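Local coordinates for protein lombricine kinase (Urechis caupo, PDB 3JPZ) that probably transfers a phosphoryl group between ATP and lombricine, as a guanidino (phosphagen) kinase of the ATP:guanido phosphotransferase family, at residues Gln182-His187 against Ala193-Trp198; Arg143-Ala148 against Asp220-Ile225. One frame throughout, in Å; residues are numbered along the deposited sequence.

Contact 1 of 2, residues Gln182-His187 against Ala193-Trp198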
ATOM      1  N   GLN A 182     -12.828   8.579   3.953  1.00 34.26           N
ATOM      2  CA  GLN A 182     -11.672   8.952   3.150  1.00 42.15           C
ATOM      3  C   GLN A 182     -10.951   7.681   2.727  1.00 34.57           C
ATOM      4  O   GLN A 182     -11.237   6.606   3.242  1.00 21.52           O
ATOM      5  CB  GLN A 182     -10.713   9.802   3.986  1.00 52.39           C
ATOM      6  CG  GLN A 182     -11.356  10.961   4.731  1.00 60.54           C
ATOM      7  CD  GLN A 182     -11.324  12.248   3.937  1.00 62.01           C
ATOM      8  OE1 GLN A 182     -11.810  12.308   2.808  1.00 57.07           O
ATOM      9  NE2 GLN A 182     -10.747  13.290   4.525  1.00 63.00           N
ATOM     10  N   LYS A 183     -10.009   7.793   1.798  1.00 30.84           N
ATOM     11  CA  LYS A 183      -9.162   6.652   1.491  1.00 22.49           C
ATOM     12  C   LYS A 183      -8.515   6.184   2.794  1.00 14.75           C
ATOM     13  O   LYS A 183      -7.879   6.962   3.503  1.00 14.79           O
ATOM     14  CB  LYS A 183      -8.098   7.011   0.451  1.00 11.89           C
ATOM     15  CG  LYS A 183      -7.293   5.799  -0.039  1.00 42.61           C
ATOM     16  CD  LYS A 183      -6.551   6.074  -1.344  1.00 25.02           C
ATOM     17  CE  LYS A 183      -5.581   4.941  -1.701  1.00 22.07           C
ATOM     18  NZ  LYS A 183      -4.634   5.323  -2.790  1.00 27.57           N
ATOM     19  N   PRO A 184      -8.713   4.916   3.145  1.00 19.95           N
ATOM     20  CA  PRO A 184      -8.083   4.455   4.385  1.00 12.38           C
ATOM     21  C   PRO A 184      -6.563   4.406   4.276  1.00 16.59           C
ATOM     22  O   PRO A 184      -6.027   4.146   3.204  1.00 15.64           O
ATOM     23  CB  PRO A 184      -8.677   3.065   4.581  1.00 10.04           C
ATOM     24  CG  PRO A 184      -9.979   3.103   3.840  1.00 20.03           C
ATOM     25  CD  PRO A 184      -9.745   3.989   2.661  1.00 14.12           C
ATOM     26  N   THR A 185      -5.893   4.666   5.393  1.00 19.22           N
ATOM     27  CA  THR A 185      -4.440   4.761   5.450  1.00 12.11           C
ATOM     28  C   THR A 185      -3.882   3.840   6.528  1.00 18.27           C
ATOM     29  O   THR A 185      -2.667   3.736   6.701  1.00 18.65           O
ATOM     30  CB  THR A 185      -4.003   6.183   5.798  1.00 21.89           C
ATOM     31  OG1 THR A 185      -4.561   6.554   7.066  1.00 19.13           O
ATOM     32  CG2 THR A 185      -4.469   7.167   4.734  1.00 24.64           C
ATOM     33  N   GLY A 186      -4.775   3.187   7.264  1.00 20.02           N
ATOM     34  CA  GLY A 186      -4.367   2.225   8.271  1.00 16.38           C
ATOM     35  C   GLY A 186      -3.606   1.075   7.645  1.00 22.54           C
ATOM     36  O   GLY A 186      -3.852   0.699   6.497  1.00 14.09           O
ATOM     37  N   HIS A 187      -2.676   0.508   8.402  1.00 14.32           N
ATOM     38  CA  HIS A 187      -1.889  -0.616   7.917  1.00 15.64           C
ATOM     39  C   HIS A 187      -2.778  -1.751   7.406  1.00 10.96           C
ATOM     40  O   HIS A 187      -2.488  -2.360   6.379  1.00 12.62           O
ATOM     41  CB  HIS A 187      -0.986  -1.135   9.030  1.00 12.32           C
ATOM     42  CG  HIS A 187       0.006  -0.126   9.512  1.00 24.74           C
ATOM     43  ND1 HIS A 187       0.829   0.573   8.654  1.00 20.93           N
ATOM     44  CD2 HIS A 187       0.318   0.294  10.762  1.00 17.10           C
ATOM     45  CE1 HIS A 187       1.604   1.382   9.355  1.00 21.81           C
ATOM     46  NE2 HIS A 187       1.313   1.234  10.636  1.00 21.35           N
ATOM     47  N   ALA A 193      -4.108  -4.498   0.463  1.00 19.78           N
ATOM     48  CA  ALA A 193      -4.516  -3.987  -0.837  1.00 27.79           C
ATOM     49  C   ALA A 193      -6.018  -3.763  -0.865  1.00 24.54           C
ATOM     50  O   ALA A 193      -6.656  -3.960  -1.891  1.00 14.21           O
ATOM     51  CB  ALA A 193      -4.104  -4.950  -1.942  1.00 22.92           C
ATOM     52  N   SER A 194      -6.583  -3.346   0.262  1.00 19.55           N
ATOM     53  CA  SER A 194      -8.014  -3.104   0.328  1.00 20.42           C
ATOM     54  C   SER A 194      -8.384  -1.698  -0.124  1.00 17.76           C
ATOM     55  O   SER A 194      -9.559  -1.355  -0.172  1.00 35.62           O
ATOM     56  CB  SER A 194      -8.537  -3.367   1.736  1.00 11.67           C
ATOM     57  OG  SER A 194      -8.606  -4.758   1.990  1.00 14.73           O
ATOM     58  N   VAL A 195      -7.387  -0.893  -0.478  1.00 16.77           N
ATOM     59  CA  VAL A 195      -7.642   0.469  -0.966  1.00 16.27           C
ATOM     60  C   VAL A 195      -7.323   0.654  -2.467  1.00 10.83           C
ATOM     61  O   VAL A 195      -7.112   1.764  -2.937  1.00 11.22           O
ATOM     62  CB  VAL A 195      -6.884   1.534  -0.119  1.00 18.49           C
ATOM     63  CG1 VAL A 195      -7.351   1.495   1.331  1.00 11.11           C
ATOM     64  CG2 VAL A 195      -5.386   1.334  -0.177  1.00 18.96           C
ATOM     65  N   ARG A 196      -7.327  -0.438  -3.222  1.00 20.29           N
ATOM     66  CA  ARG A 196      -7.037  -0.376  -4.655  1.00 11.64           C
ATOM     67  C   ARG A 196      -8.093   0.372  -5.457  1.00 12.22           C
ATOM     68  O   ARG A 196      -9.279   0.285  -5.173  1.00 15.60           O
ATOM     69  CB  ARG A 196      -6.902  -1.786  -5.224  1.00 11.41           C
ATOM     70  CG  ARG A 196      -5.520  -2.385  -5.091  1.00 11.64           C
ATOM     71  CD  ARG A 196      -5.536  -3.887  -5.363  1.00 29.71           C
ATOM     72  NE  ARG A 196      -6.587  -4.536  -4.584  1.00 19.18           N
ATOM     73  CZ  ARG A 196      -7.680  -5.091  -5.100  1.00 12.39           C
ATOM     74  NH1 ARG A 196      -7.882  -5.119  -6.419  1.00 15.24           N
ATOM     75  NH2 ARG A 196      -8.565  -5.627  -4.288  1.00 12.24           N
ATOM     76  N   ASP A 197      -7.639   1.081  -6.484  1.00 24.85           N
ATOM     77  CA  ASP A 197      -8.515   1.792  -7.407  1.00 25.93           C
ATOM     78  C   ASP A 197      -9.396   2.823  -6.723  1.00 20.06           C
ATOM     79  O   ASP A 197     -10.494   3.105  -7.192  1.00 18.66           O
ATOM     80  CB  ASP A 197      -9.401   0.800  -8.151  1.00 19.29           C
ATOM     81  CG  ASP A 197      -8.653  -0.430  -8.578  1.00 13.35           C
ATOM     82  OD1 ASP A 197      -7.758  -0.307  -9.430  1.00 15.50           O
ATOM     83  OD2 ASP A 197      -8.955  -1.520  -8.051  1.00 18.75           O
ATOM     84  N   TRP A 198      -8.916   3.386  -5.621  1.00 20.32           N
ATOM     85  CA  TRP A 198      -9.660   4.404  -4.900  1.00 12.67           C
ATOM     86  C   TRP A 198      -9.929   5.607  -5.787  1.00 16.57           C
ATOM     87  O   TRP A 198      -9.004   6.106  -6.420  1.00 19.92           O
ATOM     88  CB  TRP A 198      -8.879   4.869  -3.680  1.00 16.09           C
ATOM     89  CG  TRP A 198      -9.762   5.575  -2.741  1.00 14.57           C
ATOM     90  CD1 TRP A 198     -10.045   6.898  -2.725  1.00 18.72           C
ATOM     91  CD2 TRP A 198     -10.534   4.983  -1.696  1.00 12.16           C
ATOM     92  NE1 TRP A 198     -10.931   7.177  -1.719  1.00 17.64           N
ATOM     93  CE2 TRP A 198     -11.248   6.017  -1.071  1.00 12.32           C
ATOM     94  CE3 TRP A 198     -10.676   3.679  -1.218  1.00 16.55           C
ATOM     95  CZ2 TRP A 198     -12.098   5.791  -0.000  1.00 12.51           C
ATOM     96  CZ3 TRP A 198     -11.523   3.455  -0.153  1.00 19.09           C
ATOM     97  CH2 TRP A 198     -12.219   4.504   0.447  1.00 14.36           C
TER
HETATM   98  O   HOH W   1      -5.943   3.462  -4.596  1.00 15.80           O
HETATM   99  O   HOH W   2      -6.151   6.515  -5.241  1.00 20.66           O
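The side chain of K183 lies flat along the indole of W198 while its ammonium reaches past the ring to two waters, and no direct hydrogen bond joins the two segments. K183 CB stands over the five-membered ring, 3.5 Å from its centroid and 8° off the normal, a CH-pi contact made almost straight down onto the face. With CG anti to the backbone N (chi1 -173°) and an extended chain beyond, the lysine runs on across the ring until CD comes 3.5 Å from W198 CB. P184 CD sits on the same face, above the CH2-CZ3 rim of the six-membered ring, 3.4 Å from W198 CH2. The proline also meets V195, whose CG1 is 3.7 Å from P184 CD and 3.5 Å from P184 O.

At the far end, K183 NZ donates to both waters, and a nitrate, probably from the crystallisation liquor, also lies near it. The first water, 2.9 Å from K183 NZ, also accepts from W198 N and lies within hydrogen-bonding distance of V195 O; the second links K183 NZ to W198 O. The lysine is thus joined through water to the backbone of the type II turn V195-W198. D197 of the turn pairs with R135 and R138 and takes a hydrogen bond from Q49 of the second subunit.

Together the two segments bracket the short helix 187-191, which ends in a Schellman motif at A193. Hydrocarbon packing, on the indole face and between P184 and V195, makes up the dry part of the contact; the ammonium stays at a hydrated margin, consistent with a charged lysine.

Contact 2 of 2, residues Arg143-Ala148 against Asp220-Ile225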
ATOM      1  N   ARG A 143     -23.136  -1.841  -7.373  1.00 19.63           N
ATOM      2  CA  ARG A 143     -24.353  -1.833  -8.165  1.00 20.47           C
ATOM      3  C   ARG A 143     -25.463  -2.509  -7.389  1.00 24.14           C
ATOM      4  O   ARG A 143     -26.567  -1.988  -7.284  1.00 34.93           O
ATOM      5  CB  ARG A 143     -24.163  -2.551  -9.493  1.00 21.55           C
ATOM      6  CG  ARG A 143     -25.429  -2.544 -10.334  1.00 26.51           C
ATOM      7  CD  ARG A 143     -25.235  -3.206 -11.686  1.00 35.86           C
ATOM      8  NE  ARG A 143     -25.204  -4.661 -11.585  1.00 54.39           N
ATOM      9  CZ  ARG A 143     -26.260  -5.419 -11.299  1.00 67.62           C
ATOM     10  NH1 ARG A 143     -27.445  -4.865 -11.067  1.00 58.78           N
ATOM     11  NH2 ARG A 143     -26.130  -6.737 -11.234  1.00 78.58           N
ATOM     12  N   VAL A 144     -25.156  -3.678  -6.847  1.00 29.38           N
ATOM     13  CA  VAL A 144     -26.130  -4.463  -6.111  1.00 32.97           C
ATOM     14  C   VAL A 144     -26.700  -3.658  -4.947  1.00 36.36           C
ATOM     15  O   VAL A 144     -27.912  -3.524  -4.808  1.00 25.62           O
ATOM     16  CB  VAL A 144     -25.490  -5.770  -5.600  1.00 35.70           C
ATOM     17  CG1 VAL A 144     -26.395  -6.475  -4.611  1.00 26.31           C
ATOM     18  CG2 VAL A 144     -25.162  -6.686  -6.775  1.00 28.94           C
ATOM     19  N   ILE A 145     -25.822  -3.109  -4.117  1.00 25.97           N
ATOM     20  CA  ILE A 145     -26.255  -2.358  -2.947  1.00 24.94           C
ATOM     21  C   ILE A 145     -27.016  -1.092  -3.350  1.00 25.23           C
ATOM     22  O   ILE A 145     -28.051  -0.769  -2.781  1.00 30.77           O
ATOM     23  CB  ILE A 145     -25.046  -1.994  -2.062  1.00 22.51           C
ATOM     24  CG1 ILE A 145     -24.351  -3.275  -1.592  1.00 20.41           C
ATOM     25  CG2 ILE A 145     -25.482  -1.168  -0.882  1.00 17.16           C
ATOM     26  CD1 ILE A 145     -23.041  -3.041  -0.870  1.00 29.89           C
ATOM     27  N   THR A 146     -26.509  -0.387  -4.349  1.00 27.51           N
ATOM     28  CA  THR A 146     -27.083   0.897  -4.746  1.00 21.42           C
ATOM     29  C   THR A 146     -28.469   0.763  -5.401  1.00 26.69           C
ATOM     30  O   THR A 146     -29.362   1.565  -5.130  1.00 27.98           O
ATOM     31  CB  THR A 146     -26.131   1.663  -5.697  1.00 51.20           C
ATOM     32  OG1 THR A 146     -26.560   3.023  -5.828  1.00 57.31           O
ATOM     33  CG2 THR A 146     -26.099   1.011  -7.063  1.00 38.26           C
ATOM     34  N   THR A 147     -28.662  -0.243  -6.250  1.00 28.96           N
ATOM     35  CA  THR A 147     -29.967  -0.419  -6.890  1.00 38.45           C
ATOM     36  C   THR A 147     -30.962  -1.026  -5.901  1.00 43.63           C
ATOM     37  O   THR A 147     -32.154  -0.732  -5.945  1.00 45.21           O
ATOM     38  CB  THR A 147     -29.895  -1.260  -8.187  1.00 46.24           C
ATOM     39  OG1 THR A 147     -31.211  -1.400  -8.735  1.00 64.09           O
ATOM     40  CG2 THR A 147     -29.318  -2.635  -7.927  1.00 32.85           C
ATOM     41  N   ALA A 148     -30.463  -1.856  -4.993  1.00 33.92           N
ATOM     42  CA  ALA A 148     -31.292  -2.385  -3.919  1.00 34.00           C
ATOM     43  C   ALA A 148     -31.753  -1.239  -3.021  1.00 42.63           C
ATOM     44  O   ALA A 148     -32.872  -1.245  -2.503  1.00 41.32           O
ATOM     45  CB  ALA A 148     -30.520  -3.402  -3.116  1.00 28.32           C
ATOM     46  N   ASP A 220     -15.828  -2.572   4.385  1.00 11.51           N
ATOM     47  CA  ASP A 220     -16.719  -3.680   4.076  1.00 16.50           C
ATOM     48  C   ASP A 220     -17.423  -3.342   2.771  1.00 16.47           C
ATOM     49  O   ASP A 220     -17.345  -2.211   2.298  1.00 18.19           O
ATOM     50  CB  ASP A 220     -17.744  -3.870   5.197  1.00 26.19           C
ATOM     51  CG  ASP A 220     -17.092  -4.176   6.541  1.00 38.38           C
ATOM     52  OD1 ASP A 220     -16.399  -5.210   6.650  1.00 34.98           O
ATOM     53  OD2 ASP A 220     -17.275  -3.387   7.491  1.00 29.38           O
ATOM     54  N   HIS A 221     -18.102  -4.309   2.170  1.00 16.82           N
ATOM     55  CA  HIS A 221     -18.887  -3.993   0.992  1.00 14.02           C
ATOM     56  C   HIS A 221     -19.897  -2.937   1.399  1.00 14.29           C
ATOM     57  O   HIS A 221     -19.988  -1.874   0.790  1.00 17.00           O
ATOM     58  CB  HIS A 221     -19.606  -5.224   0.428  1.00 14.22           C
ATOM     59  CG  HIS A 221     -18.700  -6.194  -0.259  1.00 21.93           C
ATOM     60  ND1 HIS A 221     -18.973  -7.544  -0.326  1.00 29.82           N
ATOM     61  CD2 HIS A 221     -17.524  -6.017  -0.902  1.00 18.87           C
ATOM     62  CE1 HIS A 221     -18.004  -8.155  -0.983  1.00 39.45           C
ATOM     63  NE2 HIS A 221     -17.112  -7.251  -1.344  1.00 33.37           N
ATOM     64  N   MET A 222     -20.642  -3.231   2.455  1.00 14.29           N
ATOM     65  CA  MET A 222     -21.681  -2.340   2.930  1.00 13.93           C
ATOM     66  C   MET A 222     -21.563  -2.125   4.428  1.00 16.18           C
ATOM     67  O   MET A 222     -21.699  -3.059   5.206  1.00 13.95           O
ATOM     68  CB  MET A 222     -23.055  -2.923   2.624  1.00 14.89           C
ATOM     69  CG  MET A 222     -24.195  -1.983   2.929  1.00 28.04           C
ATOM     70  SD  MET A 222     -25.768  -2.653   2.381  1.00 24.16           S
ATOM     71  CE  MET A 222     -25.924  -4.048   3.501  1.00 15.66           C
ATOM     72  N   ARG A 223     -21.316  -0.885   4.816  1.00 13.06           N
ATOM     73  CA  ARG A 223     -21.274  -0.505   6.218  1.00 14.48           C
ATOM     74  C   ARG A 223     -22.557   0.237   6.510  1.00 14.99           C
ATOM     75  O   ARG A 223     -22.794   1.309   5.965  1.00 18.70           O
ATOM     76  CB  ARG A 223     -20.073   0.388   6.496  1.00 12.14           C
ATOM     77  CG  ARG A 223     -20.214   1.263   7.743  1.00 29.02           C
ATOM     78  CD  ARG A 223     -19.803   0.538   9.011  1.00 41.81           C
ATOM     79  NE  ARG A 223     -18.431   0.860   9.398  1.00 44.54           N
ATOM     80  CZ  ARG A 223     -17.353   0.194   8.997  1.00 40.28           C
ATOM     81  NH1 ARG A 223     -17.468  -0.849   8.188  1.00 51.43           N
ATOM     82  NH2 ARG A 223     -16.152   0.574   9.411  1.00 42.93           N
ATOM     83  N   VAL A 224     -23.393  -0.340   7.359  1.00 18.41           N
ATOM     84  CA  VAL A 224     -24.697   0.240   7.650  1.00 17.75           C
ATOM     85  C   VAL A 224     -24.678   0.918   9.007  1.00 23.74           C
ATOM     86  O   VAL A 224     -24.323   0.307  10.008  1.00 13.55           O
ATOM     87  CB  VAL A 224     -25.780  -0.838   7.633  1.00 13.85           C
ATOM     88  CG1 VAL A 224     -27.092  -0.285   8.138  1.00 14.23           C
ATOM     89  CG2 VAL A 224     -25.929  -1.414   6.224  1.00 23.94           C
ATOM     90  N   ILE A 225     -25.040   2.193   9.042  1.00 20.17           N
ATOM     91  CA  ILE A 225     -25.115   2.899  10.308  1.00 17.71           C
ATOM     92  C   ILE A 225     -26.483   3.523  10.490  1.00 13.18           C
ATOM     93  O   ILE A 225     -26.930   4.290   9.653  1.00 21.49           O
ATOM     94  CB  ILE A 225     -24.042   3.992  10.407  1.00 12.60           C
ATOM     95  CG1 ILE A 225     -22.647   3.376  10.202  1.00 12.18           C
ATOM     96  CG2 ILE A 225     -24.116   4.668  11.767  1.00 17.54           C
ATOM     97  CD1 ILE A 225     -21.757   4.185   9.322  1.00 21.13           C
TER
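I145 meets M222 with both of its branches. Its CD1 presses on M222 CB at 3.5 Å, tighter than usual for two carbons, while I145 CG2 comes 3.6 Å from M222 SD. The two side chains pass at a slant, and the methionine gives the isoleucine its near end and its sulfur together. M222 leaves the backbone with CG anti to N (chi1 -173°) and stays extended through chi2, which carries SD alongside CG2 of I145; the bend comes only at chi3, 67°, where the terminal methyl turns off. On the isoleucine, CG1 lies anti to the carbonyl carbon and the chain stays extended at chi2, which together carry CD1 to the start of the strand, where I145 CD1 also reaches H221 O at 3.7 Å.

H221 adds little more: its CB points at the helix but the imidazole leads away, bonding through NE2 to C128 O and through ND1 to I124 N. Both ring nitrogens are therefore engaged, which fixes the rotation of the ring just ahead of the strand.

Further out, I247 of helix 233-252 and Y258 also pack on M222, and I216 of the adjoining strand packs on I145. Backbone hydrogen bonds tie M222 to R122 and R223 to W215, holding the strand between its neighbours 113-122 and 212-216. R223, which follows M222, binds ADP in this enzyme, although none is bound here; R223 NH1 forms a 2.6 Å salt bridge with D220 OD2, which steadies the guanidinium from within the same segment.

Here helix 135-149 lies against one face of the antiparallel sheet in the catalytic domain of a phosphagen kinase, with the nucleotide-binding arginine R223 following directly after the methionine in the packed strand.

In the fold
Both contacts fall in the C-terminal catalytic part of the chain, with centres 18 Å apart and nearest atoms about 8 Å apart, so they do not touch. Contact 1 comes between the two segments of contact 2 along the chain: helix 135-149 is first, then 182-187 and 193-198, and then strand 222-229 of the eight-stranded antiparallel sheet. Contact 2 is buried, joining a helix to the sheet, whereas contact 1 lies at the surface, in the loops on either side of helix 187-191, the second of which runs on to strand 203-207. Contact 2 holds the ADP-binding R223; contact 1 is only nearby, the side chain of P184 being about 9 Å from that of R223.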